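Local coordinates for 3-oxoacyl-[acyl-carrier-protein] reductase (Sinorhizobium meliloti, PDB 3U9L) that probably catalyses the NADPH-dependent reduction of 3-oxoacyl groups on acyl carrier protein, as a member of the short-chain dehydrogenase/reductase family, at residues 8-13 and 20-25; 72-77 and 126-131; 132-137 and 176-181. All blocks are in the same frame, centred on the assembly; numbering follows the deposited sequence.

Contact 1 (8-13 and 20-25); sequences ILITGA and LTAEAL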
ATOM      1  N   ILE A   8     -11.172  20.821  15.134  1.00 21.11           N
ATOM      2  CA  ILE A   8     -10.295  20.130  14.189  1.00 20.64           C
ATOM      3  C   ILE A   8      -9.038  19.591  14.836  1.00 21.44           C
ATOM      4  O   ILE A   8      -8.363  20.293  15.603  1.00 20.69           O
ATOM      5  CB  ILE A   8      -9.848  21.117  13.071  1.00 20.59           C
ATOM      6  CG1 ILE A   8     -11.097  21.775  12.460  1.00 22.18           C
ATOM      7  CG2 ILE A   8      -8.979  20.408  12.063  1.00 18.10           C
ATOM      8  CD1 ILE A   8     -10.842  22.726  11.284  1.00 22.17           C
ATOM      9  N   LEU A   9      -8.717  18.343  14.547  1.00 18.84           N
ATOM     10  CA  LEU A   9      -7.466  17.759  15.014  1.00 18.99           C
ATOM     11  C   LEU A   9      -6.629  17.394  13.795  1.00 20.82           C
ATOM     12  O   LEU A   9      -7.140  16.709  12.884  1.00 19.26           O
ATOM     13  CB  LEU A   9      -7.725  16.522  15.846  1.00 19.67           C
ATOM     14  CG  LEU A   9      -6.516  15.604  16.107  1.00 21.72           C
ATOM     15  CD1 LEU A   9      -5.362  16.294  16.927  1.00 19.99           C
ATOM     16  CD2 LEU A   9      -7.032  14.328  16.834  1.00 19.14           C
ATOM     17  N   ILE A  10      -5.369  17.851  13.764  1.00 18.79           N
ATOM     18  CA  ILE A  10      -4.401  17.488  12.726  1.00 20.35           C
ATOM     19  C   ILE A  10      -3.215  16.778  13.362  1.00 22.15           C
ATOM     20  O   ILE A  10      -2.646  17.264  14.356  1.00 22.30           O
ATOM     21  CB  ILE A  10      -3.842  18.723  12.071  1.00 21.60           C
ATOM     22  CG1 ILE A  10      -4.970  19.706  11.849  1.00 22.76           C
ATOM     23  CG2 ILE A  10      -3.045  18.394  10.778  1.00 21.46           C
ATOM     24  CD1 ILE A  10      -4.461  21.034  11.438  1.00 24.49           C
ATOM     25  N   THR A  11      -2.833  15.639  12.802  1.00 20.21           N
ATOM     26  CA  THR A  11      -1.669  14.919  13.289  1.00 21.13           C
ATOM     27  C   THR A  11      -0.380  15.351  12.545  1.00 23.44           C
ATOM     28  O   THR A  11      -0.427  15.910  11.437  1.00 23.28           O
ATOM     29  CB  THR A  11      -1.865  13.389  13.259  1.00 21.77           C
ATOM     30  OG1 THR A  11      -2.021  12.949  11.906  1.00 20.29           O
ATOM     31  CG2 THR A  11      -3.118  12.989  14.100  1.00 21.62           C
ATOM     32  N   GLY A  12       0.754  15.135  13.197  1.00 23.64           N
ATOM     33  CA  GLY A  12       2.056  15.431  12.601  1.00 26.71           C
ATOM     34  C   GLY A  12       2.126  16.867  12.136  1.00 26.57           C
ATOM     35  O   GLY A  12       2.613  17.142  11.046  1.00 27.84           O
ATOM     36  N   ALA A  13       1.624  17.778  12.956  1.00 25.51           N
ATOM     37  CA  ALA A  13       1.541  19.189  12.581  1.00 25.94           C
ATOM     38  C   ALA A  13       2.736  20.066  12.983  1.00 28.32           C
ATOM     39  O   ALA A  13       2.594  21.284  12.998  1.00 27.15           O
ATOM     40  CB  ALA A  13       0.318  19.788  13.116  1.00 24.95           C
ATOM     41  N   LEU A  20       1.288  24.488   8.249  1.00 25.40           N
ATOM     42  CA  LEU A  20       0.653  25.559   7.514  1.00 25.47           C
ATOM     43  C   LEU A  20      -0.848  25.311   7.470  1.00 25.12           C
ATOM     44  O   LEU A  20      -1.702  26.232   7.473  1.00 24.64           O
ATOM     45  CB  LEU A  20       1.204  25.584   6.096  1.00 26.83           C
ATOM     46  CG  LEU A  20       2.687  25.967   5.981  1.00 30.58           C
ATOM     47  CD1 LEU A  20       3.140  26.145   4.513  1.00 33.91           C
ATOM     48  CD2 LEU A  20       2.964  27.243   6.761  1.00 32.92           C
ATOM     49  N   THR A  21      -1.218  24.044   7.414  1.00 25.16           N
ATOM     50  CA  THR A  21      -2.668  23.765   7.405  1.00 24.14           C
ATOM     51  C   THR A  21      -3.337  24.137   8.718  1.00 23.10           C
ATOM     52  O   THR A  21      -4.447  24.706   8.703  1.00 23.66           O
ATOM     53  CB  THR A  21      -2.945  22.300   7.019  1.00 23.19           C
ATOM     54  OG1 THR A  21      -2.481  22.110   5.678  1.00 24.51           O
ATOM     55  CG2 THR A  21      -4.441  22.006   7.034  1.00 22.85           C
ATOM     56  N   ALA A  22      -2.710  23.804   9.848  1.00 21.98           N
ATOM     57  CA  ALA A  22      -3.252  24.162  11.165  1.00 22.62           C
ATOM     58  C   ALA A  22      -3.383  25.693  11.276  1.00 24.28           C
ATOM     59  O   ALA A  22      -4.425  26.208  11.658  1.00 23.29           O
ATOM     60  CB  ALA A  22      -2.374  23.617  12.252  1.00 22.52           C
ATOM     61  N   GLU A  23      -2.354  26.424  10.835  1.00 23.37           N
ATOM     62  CA  GLU A  23      -2.413  27.886  10.877  1.00 26.14           C
ATOM     63  C   GLU A  23      -3.501  28.451   9.959  1.00 25.66           C
ATOM     64  O   GLU A  23      -4.264  29.332  10.350  1.00 26.69           O
ATOM     65  CB  GLU A  23      -1.031  28.495  10.558  1.00 25.34           C
ATOM     66  CG  GLU A  23       0.023  27.985  11.517  1.00 27.29           C
ATOM     67  CD  GLU A  23       1.456  28.511  11.232  1.00 31.12           C
ATOM     68  OE1 GLU A  23       1.743  28.944  10.081  1.00 29.57           O
ATOM     69  OE2 GLU A  23       2.298  28.464  12.185  1.00 31.22           O
ATOM     70  N   ALA A  24      -3.588  27.965   8.733  1.00 25.31           N
ATOM     71  CA  ALA A  24      -4.645  28.471   7.840  1.00 25.99           C
ATOM     72  C   ALA A  24      -6.059  28.174   8.336  1.00 24.69           C
ATOM     73  O   ALA A  24      -6.971  29.012   8.218  1.00 25.15           O
ATOM     74  CB  ALA A  24      -4.442  27.936   6.395  1.00 24.19           C
ATOM     75  N   LEU A  25      -6.257  26.983   8.894  1.00 24.18           N
ATOM     76  CA  LEU A  25      -7.573  26.631   9.415  1.00 24.77           C
ATOM     77  C   LEU A  25      -7.912  27.514  10.618  1.00 26.01           C
ATOM     78  O   LEU A  25      -9.054  27.914  10.800  1.00 24.31           O
ATOM     79  CB  LEU A  25      -7.675  25.171   9.800  1.00 22.31           C
ATOM     80  CG  LEU A  25      -7.782  24.242   8.571  1.00 23.08           C
ATOM     81  CD1 LEU A  25      -7.486  22.788   9.011  1.00 21.18           C
ATOM     82  CD2 LEU A  25      -9.181  24.376   7.911  1.00 21.91           C
TER
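Ile10 sets its CD1 methyl against Ala22, 3.4 Å from Ala22 CA and at the same range from the methyl CB. That is tighter than carbon atoms usually pack, and so close an approach is consistent with the small alanine side chain. The same CD1 also reaches Leu25 CD1 at 4.3 Å, so one methyl touches two residues on the same helix face. Two residues earlier on the strand, Ile8 crosses Leu25 at about a right angle. Leu25 CD1 sits 4.1 Å from Ile8 CD1 and touches Ile8 CG2 as well, while Leu25 CD2 meets Ile8 CD1. Both isoleucines hold CG1 anti to the carbonyl carbon (chi1 -53° in Ile8, -42° in Ile10), and their nearly extended second torsions bring CD1 to the helix surface. No hydrogen bond crosses. Thr21, whose OG1 is bonded back to Phe17 O, meets Ile10 CD1 chiefly through its carbonyl carbon. The axes of strand 8-10 and helix 20-25 approach to 9.6 Å and run nearly antiparallel, at 165°, as expected for the first half of the Rossmann-type beta-alpha-beta unit made by strand 7-10, helix 16-27 and strand 31-36. Strand 7-10 is hydrogen-bonded to strands 31-36 and 90-93, Val32 and Ile92 add to the apolar layer, and helix 242-252 packs beside helix 16-27 through Ala245, Ile248 and Val252.

Contact 2 (72-77 and 126-131); sequences VSVDRA and NRAALP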
ATOM      1  N   VAL A  72      -1.441   4.659  23.782  1.00 28.53           N
ATOM      2  CA  VAL A  72      -1.663   5.383  25.041  1.00 29.21           C
ATOM      3  C   VAL A  72      -1.573   6.892  24.850  1.00 28.54           C
ATOM      4  O   VAL A  72      -2.456   7.629  25.290  1.00 29.04           O
ATOM      5  CB  VAL A  72      -0.685   4.912  26.137  1.00 30.88           C
ATOM      6  CG1 VAL A  72      -0.620   5.950  27.284  1.00 33.35           C
ATOM      7  CG2 VAL A  72      -1.157   3.554  26.657  1.00 30.03           C
ATOM      8  N   SER A  73      -0.536   7.357  24.158  1.00 28.78           N
ATOM      9  CA  SER A  73      -0.470   8.763  23.788  1.00 28.18           C
ATOM     10  C   SER A  73      -1.701   9.259  23.000  1.00 26.96           C
ATOM     11  O   SER A  73      -2.297  10.294  23.305  1.00 25.37           O
ATOM     12  CB  SER A  73       0.786   9.051  22.983  1.00 29.08           C
ATOM     13  OG  SER A  73       0.855  10.446  22.744  1.00 28.67           O
ATOM     14  N   VAL A  74      -2.045   8.522  21.955  1.00 28.28           N
ATOM     15  CA  VAL A  74      -3.191   8.866  21.120  1.00 26.79           C
ATOM     16  C   VAL A  74      -4.454   8.965  21.966  1.00 25.75           C
ATOM     17  O   VAL A  74      -5.210   9.935  21.866  1.00 26.46           O
ATOM     18  CB  VAL A  74      -3.358   7.829  19.956  1.00 25.70           C
ATOM     19  CG1 VAL A  74      -4.689   8.035  19.239  1.00 23.01           C
ATOM     20  CG2 VAL A  74      -2.219   7.955  18.996  1.00 24.53           C
ATOM     21  N   ASP A  75      -4.706   7.955  22.796  1.00 27.57           N
ATOM     22  CA  ASP A  75      -5.952   7.899  23.587  1.00 27.87           C
ATOM     23  C   ASP A  75      -6.063   9.107  24.499  1.00 28.63           C
ATOM     24  O   ASP A  75      -7.082   9.757  24.574  1.00 28.17           O
ATOM     25  CB  ASP A  75      -6.006   6.653  24.470  1.00 28.71           C
ATOM     26  CG  ASP A  75      -6.352   5.367  23.693  1.00 31.52           C
ATOM     27  OD1 ASP A  75      -6.756   5.442  22.523  1.00 30.62           O
ATOM     28  OD2 ASP A  75      -6.196   4.267  24.265  1.00 33.26           O
ATOM     29  N   ARG A  76      -4.969   9.410  25.178  1.00 28.73           N
ATOM     30  CA  ARG A  76      -4.919  10.529  26.088  1.00 28.50           C
ATOM     31  C   ARG A  76      -5.291  11.808  25.386  1.00 29.39           C
ATOM     32  O   ARG A  76      -6.063  12.602  25.907  1.00 29.50           O
ATOM     33  CB  ARG A  76      -3.499  10.642  26.666  1.00 32.11           C
ATOM     34  CG  ARG A  76      -3.385  11.685  27.785  1.00 39.14           C
ATOM     35  CD  ARG A  76      -1.929  11.836  28.293  1.00 44.27           C
ATOM     36  NE  ARG A  76      -1.811  12.924  29.277  1.00 53.05           N
ATOM     37  CZ  ARG A  76      -1.643  14.212  28.964  1.00 51.37           C
ATOM     38  NH1 ARG A  76      -1.570  14.591  27.680  1.00 51.51           N
ATOM     39  NH2 ARG A  76      -1.554  15.122  29.934  1.00 51.83           N
ATOM     40  N   ALA A  77      -4.694  12.035  24.214  1.00 29.26           N
ATOM     41  CA  ALA A  77      -4.895  13.298  23.495  1.00 28.13           C
ATOM     42  C   ALA A  77      -6.334  13.419  23.009  1.00 27.35           C
ATOM     43  O   ALA A  77      -6.876  14.506  22.960  1.00 27.18           O
ATOM     44  CB  ALA A  77      -3.967  13.354  22.320  1.00 25.02           C
ATOM     45  N   ASN A 126      -7.665   6.688  14.304  1.00 17.23           N
ATOM     46  CA  ASN A 126      -9.049   6.384  13.970  1.00 18.14           C
ATOM     47  C   ASN A 126      -9.787   5.565  15.054  1.00 19.00           C
ATOM     48  O   ASN A 126     -10.945   5.839  15.391  1.00 18.46           O
ATOM     49  CB  ASN A 126      -9.122   5.655  12.612  1.00 16.90           C
ATOM     50  CG  ASN A 126      -9.033   6.617  11.464  1.00 16.76           C
ATOM     51  OD1 ASN A 126      -9.464   7.738  11.576  1.00 17.10           O
ATOM     52  ND2 ASN A 126      -8.449   6.194  10.362  1.00 16.45           N
ATOM     53  N   ARG A 127      -9.114   4.539  15.571  1.00 18.79           N
ATOM     54  CA  ARG A 127      -9.742   3.708  16.566  1.00 18.36           C
ATOM     55  C   ARG A 127     -10.093   4.521  17.831  1.00 21.73           C
ATOM     56  O   ARG A 127     -11.097   4.229  18.518  1.00 20.42           O
ATOM     57  CB  ARG A 127      -8.880   2.492  16.887  1.00 19.24           C
ATOM     58  CG  ARG A 127      -9.111   1.356  15.844  1.00 19.47           C
ATOM     59  CD  ARG A 127      -8.146   0.141  16.080  1.00 22.18           C
ATOM     60  NE  ARG A 127      -8.228  -0.409  17.445  1.00 22.71           N
ATOM     61  CZ  ARG A 127      -9.202  -1.195  17.894  1.00 23.70           C
ATOM     62  NH1 ARG A 127      -9.172  -1.607  19.161  1.00 24.75           N
ATOM     63  NH2 ARG A 127     -10.209  -1.570  17.098  1.00 22.25           N
ATOM     64  N   ALA A 128      -9.296   5.549  18.119  1.00 18.59           N
ATOM     65  CA  ALA A 128      -9.577   6.458  19.252  1.00 21.71           C
ATOM     66  C   ALA A 128     -10.690   7.469  18.967  1.00 20.29           C
ATOM     67  O   ALA A 128     -11.571   7.706  19.806  1.00 21.47           O
ATOM     68  CB  ALA A 128      -8.245   7.212  19.680  1.00 20.53           C
ATOM     69  N   ALA A 129     -10.647   8.095  17.808  1.00 19.07           N
ATOM     70  CA  ALA A 129     -11.526   9.188  17.455  1.00 19.06           C
ATOM     71  C   ALA A 129     -12.855   8.804  16.876  1.00 20.29           C
ATOM     72  O   ALA A 129     -13.824   9.418  17.132  1.00 20.57           O
ATOM     73  CB  ALA A 129     -10.846  10.171  16.533  1.00 20.08           C
ATOM     74  N   LEU A 130     -12.845   7.761  16.078  1.00 19.64           N
ATOM     75  CA  LEU A 130     -14.034   7.353  15.418  1.00 20.64           C
ATOM     76  C   LEU A 130     -15.265   7.016  16.284  1.00 20.75           C
ATOM     77  O   LEU A 130     -16.325   7.347  15.903  1.00 20.77           O
ATOM     78  CB  LEU A 130     -13.741   6.306  14.335  1.00 19.57           C
ATOM     79  CG  LEU A 130     -13.078   6.705  13.025  1.00 18.72           C
ATOM     80  CD1 LEU A 130     -12.959   5.571  12.142  1.00 16.52           C
ATOM     81  CD2 LEU A 130     -13.841   7.785  12.378  1.00 18.33           C
ATOM     82  N   PRO A 131     -15.081   6.386  17.417  1.00 20.00           N
ATOM     83  CA  PRO A 131     -16.236   6.125  18.287  1.00 20.00           C
ATOM     84  C   PRO A 131     -16.933   7.429  18.578  1.00 20.00           C
ATOM     85  O   PRO A 131     -18.101   7.443  18.562  1.00 25.40           O
ATOM     86  CB  PRO A 131     -15.550   5.574  19.545  1.00 20.00           C
ATOM     87  CG  PRO A 131     -14.408   4.848  18.989  1.00 20.00           C
ATOM     88  CD  PRO A 131     -14.087   5.350  17.623  1.00 20.00           C
TER
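Ala128 lays its CB methyl against Val74 and Asp75, two successive side chains of the facing helix. Val74 supplies the apolar half: its CG1 methyl meets Ala128 CB at 3.7 Å. That branch is the one anti to the backbone N, with chi1 at 170°, and this rotation turns it to the alanine. Asp75 comes in from beside it, bringing one carboxylate oxygen, OD1, to 3.7 Å from Ala128 CB. This is a van der Waals touch and no hydrogen bond, since a methyl offers OD1 no polar hydrogen; the polar partner of OD1 is Gln71 NE2, one turn back on the same helix. OD1 thus has a hydrogen-bond partner along its own helix and a methyl neighbour on the other. With a single methyl on one side of the interface, the backbones draw close, Asp75 CA and Ala128 CA being 5.8 Å apart. In the doubly wound alpha/beta fold of short-chain dehydrogenases, helices 71-85 and 108-136 lie side by side against the parallel sheet, and this patch joins them; Gln71 and Ile78 of helix 71-85 extend it around Ala128. Asn126 and Ala129, on the sheet side of helix 108-136, pack on Leu91 of strand 90-93. Next to Ala128, Arg127 instead serves the dimer: its NH2 forms a salt bridge with Asp208 OD2 of the second subunit, and its backbone O accepts a hydrogen bond from Arg211 NH1 of that same neighbouring chain.

Contact 3 (132-137 and 176-181); sequences HMRRQK and RELSRW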
ATOM      1  N   HIS A 132     -16.218   8.513  18.862  1.00 23.64           N
ATOM      2  CA  HIS A 132     -16.874   9.759  19.112  1.00 23.77           C
ATOM      3  C   HIS A 132     -17.558  10.331  17.876  1.00 23.60           C
ATOM      4  O   HIS A 132     -18.642  10.815  17.972  1.00 21.92           O
ATOM      5  CB  HIS A 132     -15.883  10.734  19.741  1.00 24.00           C
ATOM      6  CG  HIS A 132     -15.188  10.172  20.926  1.00 25.13           C
ATOM      7  ND1 HIS A 132     -15.727  10.163  22.192  1.00 25.74           N
ATOM      8  CD2 HIS A 132     -13.976   9.592  21.046  1.00 23.00           C
ATOM      9  CE1 HIS A 132     -14.880   9.603  23.019  1.00 25.10           C
ATOM     10  NE2 HIS A 132     -13.809   9.251  22.345  1.00 23.76           N
HETATM   11  N   MSE A 133     -16.912  10.237  16.723  1.00 20.78           N
HETATM   12  CA  MSE A 133     -17.498  10.794  15.528  1.00 21.20           C
HETATM   13  C   MSE A 133     -18.723   9.997  15.088  1.00 21.40           C
HETATM   14  O   MSE A 133     -19.662  10.558  14.623  1.00 21.80           O
HETATM   15  CB  MSE A 133     -16.464  10.992  14.424  1.00 20.54           C
HETATM   16  CG  MSE A 133     -15.219  11.795  14.844  1.00 20.59           C
HETATM   17 SE   MSE A 133     -13.764  11.938  13.604  1.00 35.55          SE
HETATM   18  CE  MSE A 133     -14.642  12.938  12.375  1.00 19.83           C
ATOM     19  N   ARG A 134     -18.707   8.705  15.339  1.00 19.80           N
ATOM     20  CA  ARG A 134     -19.811   7.869  15.014  1.00 21.45           C
ATOM     21  C   ARG A 134     -21.023   8.173  15.885  1.00 24.76           C
ATOM     22  O   ARG A 134     -22.116   8.146  15.411  1.00 24.94           O
ATOM     23  CB  ARG A 134     -19.441   6.404  15.085  1.00 21.62           C
ATOM     24  CG  ARG A 134     -18.588   5.929  13.939  1.00 21.33           C
ATOM     25  CD  ARG A 134     -18.403   4.452  13.867  1.00 20.49           C
ATOM     26  NE  ARG A 134     -17.470   3.877  14.787  1.00 22.08           N
ATOM     27  CZ  ARG A 134     -17.812   3.294  15.918  1.00 25.03           C
ATOM     28  NH1 ARG A 134     -19.074   3.225  16.262  1.00 24.99           N
ATOM     29  NH2 ARG A 134     -16.910   2.776  16.682  1.00 23.95           N
ATOM     30  N   ARG A 135     -20.800   8.487  17.149  1.00 23.70           N
ATOM     31  CA  ARG A 135     -21.909   8.936  18.024  1.00 26.20           C
ATOM     32  C   ARG A 135     -22.532  10.237  17.545  1.00 26.71           C
ATOM     33  O   ARG A 135     -23.742  10.443  17.677  1.00 27.35           O
ATOM     34  CB  ARG A 135     -21.436   9.036  19.472  1.00 27.06           C
ATOM     35  CG  ARG A 135     -20.968   7.676  19.858  1.00 29.28           C
ATOM     36  CD  ARG A 135     -21.141   7.374  21.252  1.00 30.89           C
ATOM     37  NE  ARG A 135     -20.140   8.006  22.079  1.00 30.46           N
ATOM     38  CZ  ARG A 135     -18.990   7.450  22.430  1.00 30.92           C
ATOM     39  NH1 ARG A 135     -18.618   6.266  21.949  1.00 33.61           N
ATOM     40  NH2 ARG A 135     -18.190   8.110  23.256  1.00 31.95           N
ATOM     41  N   GLN A 136     -21.736  11.115  16.953  1.00 23.08           N
ATOM     42  CA  GLN A 136     -22.306  12.328  16.412  1.00 23.17           C
ATOM     43  C   GLN A 136     -23.115  12.068  15.160  1.00 24.64           C
ATOM     44  O   GLN A 136     -23.908  12.887  14.782  1.00 25.95           O
ATOM     45  CB  GLN A 136     -21.224  13.379  16.111  1.00 23.56           C
ATOM     46  CG  GLN A 136     -20.343  13.750  17.302  1.00 23.84           C
ATOM     47  CD  GLN A 136     -21.152  14.344  18.485  1.00 26.60           C
ATOM     48  OE1 GLN A 136     -22.175  14.969  18.287  1.00 26.25           O
ATOM     49  NE2 GLN A 136     -20.663  14.149  19.699  1.00 26.44           N
ATOM     50  N   LYS A 137     -22.843  10.969  14.460  1.00 24.45           N
ATOM     51  CA  LYS A 137     -23.397  10.765  13.127  1.00 25.96           C
ATOM     52  C   LYS A 137     -23.045  11.883  12.145  1.00 25.89           C
ATOM     53  O   LYS A 137     -23.820  12.221  11.262  1.00 24.41           O
ATOM     54  CB  LYS A 137     -24.904  10.556  13.184  1.00 28.58           C
ATOM     55  CG  LYS A 137     -25.280   9.252  13.828  1.00 30.68           C
ATOM     56  CD  LYS A 137     -26.784   9.373  14.199  1.00 35.69           C
ATOM     57  CE  LYS A 137     -27.094   8.576  15.449  1.00 38.07           C
ATOM     58  NZ  LYS A 137     -27.012   7.119  15.069  1.00 46.09           N
ATOM     59  N   ARG A 176     -16.204   4.403   2.452  1.00 17.52           N
ATOM     60  CA  ARG A 176     -17.428   3.582   2.232  1.00 17.97           C
ATOM     61  C   ARG A 176     -18.012   3.083   3.550  1.00 17.82           C
ATOM     62  O   ARG A 176     -19.219   3.061   3.741  1.00 18.43           O
ATOM     63  CB  ARG A 176     -17.123   2.314   1.424  1.00 19.51           C
ATOM     64  CG  ARG A 176     -16.624   2.447  -0.016  1.00 20.62           C
ATOM     65  CD  ARG A 176     -16.296   3.794  -0.448  1.00 22.47           C
ATOM     66  NE  ARG A 176     -15.646   3.738  -1.775  1.00 25.91           N
ATOM     67  CZ  ARG A 176     -15.571   4.779  -2.597  1.00 26.46           C
ATOM     68  NH1 ARG A 176     -14.999   4.610  -3.784  1.00 28.11           N
ATOM     69  NH2 ARG A 176     -16.104   5.970  -2.262  1.00 25.14           N
ATOM     70  N   GLU A 177     -17.137   2.621   4.429  1.00 17.12           N
ATOM     71  CA  GLU A 177     -17.562   1.951   5.638  1.00 18.30           C
ATOM     72  C   GLU A 177     -18.111   2.951   6.670  1.00 18.42           C
ATOM     73  O   GLU A 177     -18.862   2.570   7.542  1.00 18.53           O
ATOM     74  CB  GLU A 177     -16.415   1.135   6.234  1.00 18.51           C
ATOM     75  CG  GLU A 177     -15.848  -0.014   5.319  1.00 18.84           C
ATOM     76  CD  GLU A 177     -14.694  -0.781   6.019  1.00 20.04           C
ATOM     77  OE1 GLU A 177     -14.599  -0.689   7.260  1.00 19.01           O
ATOM     78  OE2 GLU A 177     -13.851  -1.451   5.353  1.00 20.44           O
ATOM     79  N   LEU A 178     -17.766   4.224   6.551  1.00 17.43           N
ATOM     80  CA  LEU A 178     -18.268   5.217   7.464  1.00 18.52           C
ATOM     81  C   LEU A 178     -19.436   5.986   6.876  1.00 20.67           C
ATOM     82  O   LEU A 178     -20.043   6.814   7.579  1.00 19.45           O
ATOM     83  CB  LEU A 178     -17.182   6.245   7.811  1.00 18.05           C
ATOM     84  CG  LEU A 178     -15.945   5.722   8.563  1.00 18.54           C
ATOM     85  CD1 LEU A 178     -14.929   6.828   8.679  1.00 17.36           C
ATOM     86  CD2 LEU A 178     -16.400   5.215   9.966  1.00 18.48           C
ATOM     87  N   SER A 179     -19.698   5.823   5.583  1.00 17.99           N
ATOM     88  CA  SER A 179     -20.691   6.714   5.001  1.00 21.20           C
ATOM     89  C   SER A 179     -22.122   6.547   5.661  1.00 21.77           C
ATOM     90  O   SER A 179     -22.860   7.531   5.785  1.00 22.18           O
ATOM     91  CB  SER A 179     -20.789   6.568   3.482  1.00 21.01           C
ATOM     92  OG  SER A 179     -21.225   5.259   3.217  1.00 24.56           O
ATOM     93  N   ARG A 180     -22.514   5.323   6.005  1.00 21.91           N
ATOM     94  CA  ARG A 180     -23.874   5.151   6.583  1.00 24.48           C
ATOM     95  C   ARG A 180     -23.910   5.771   7.973  1.00 25.31           C
ATOM     96  O   ARG A 180     -24.990   6.059   8.509  1.00 25.79           O
ATOM     97  CB  ARG A 180     -24.302   3.689   6.582  1.00 25.54           C
ATOM     98  CG  ARG A 180     -24.670   3.179   5.170  1.00 23.96           C
ATOM     99  CD  ARG A 180     -25.097   1.745   5.230  1.00 25.60           C
ATOM    100  NE  ARG A 180     -25.365   1.285   3.880  1.00 25.35           N
ATOM    101  CZ  ARG A 180     -25.588   0.017   3.538  1.00 25.78           C
ATOM    102  NH1 ARG A 180     -25.616  -0.930   4.462  1.00 24.96           N
ATOM    103  NH2 ARG A 180     -25.748  -0.300   2.252  1.00 24.53           N
ATOM    104  N   TRP A 181     -22.718   6.042   8.530  1.00 22.54           N
ATOM    105  CA  TRP A 181     -22.668   6.717   9.808  1.00 23.21           C
ATOM    106  C   TRP A 181     -22.715   8.218   9.660  1.00 24.77           C
ATOM    107  O   TRP A 181     -22.611   8.912  10.648  1.00 27.27           O
ATOM    108  CB  TRP A 181     -21.471   6.306  10.648  1.00 22.88           C
ATOM    109  CG  TRP A 181     -21.312   4.853  10.995  1.00 22.60           C
ATOM    110  CD1 TRP A 181     -20.707   3.872  10.221  1.00 22.47           C
ATOM    111  CD2 TRP A 181     -21.636   4.223  12.248  1.00 22.91           C
ATOM    112  NE1 TRP A 181     -20.654   2.674  10.909  1.00 23.37           N
ATOM    113  CE2 TRP A 181     -21.244   2.851  12.134  1.00 23.50           C
ATOM    114  CE3 TRP A 181     -22.239   4.677  13.432  1.00 25.01           C
ATOM    115  CZ2 TRP A 181     -21.402   1.954  13.173  1.00 23.08           C
ATOM    116  CZ3 TRP A 181     -22.424   3.772  14.456  1.00 25.71           C
ATOM    117  CH2 TRP A 181     -21.998   2.407  14.316  1.00 25.13           C
TER
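The indole of Trp181 carries the side chain of Arg134 over one face, and at its edge, in the ring plane, lies the backbone O of Glu177; the Arg134 guanidinium in turn has Trp181 CZ3 at its own edge, in plane. CD of Arg134 sits over the centre of the six-membered ring, 3.6 Å from the centroid and 13° off the normal, a CH-pi contact. CB lies above Trp181 CE3, and the bend at chi3 (-77°) lifts NE and CZ and lets NH1 dip to 3.6 Å from Trp181 CH2. Arg134 CZ is 4.8 Å from the same centroid, a cation-pi interaction with the two planes tilted 62°. Leu178 CD2 adds a looser touch on Arg134 CD at 4.5 Å. Where helix 108-136 ends, Lys137 takes a positive phi in a Schellman motif, and the turn brings Lys137 CA to 3.2 Å from Trp181 O, a CA-H...O contact. With an alanine in place of Trp181, the shelf under the arginine would be gone, and Arg134 would probably be freer to swing, loosening its aim at the dimer partner. That aim matters because Arg134 NE forms a salt bridge with Glu104 OE1 of the second subunit and NH1 another with Glu214 OE1 of that chain. Pro219 of the second subunit packs on the indole too. The guanidinium charge is therefore likely to be shared between two acidic groups across the dimer interface and an aromatic face within its own chain.

In the fold
All three contacts lie within one short-chain dehydrogenase fold, a central parallel sheet with helices packed against it, and they follow one another along the chain. Contact 1 joins strand 7-10 to helix 16-27. Contacts 2 and 3 use successive parts of helix 108-136, which meets helix 71-85 first and then segment 176-181, on and just after helix 158-179. The centres of contacts 2 and 3 are about 16 Å apart, and they touch where Leu130 CD2 packs on Leu178 CD1 at 4.0 Å. Contact 1 is about 17 Å from contact 2 and about 22 Å from contact 3, centre to centre, and touches neither. Only contacts 2 and 3 also meet the second subunit, so helix 108-136 links the internal packing to the dimer.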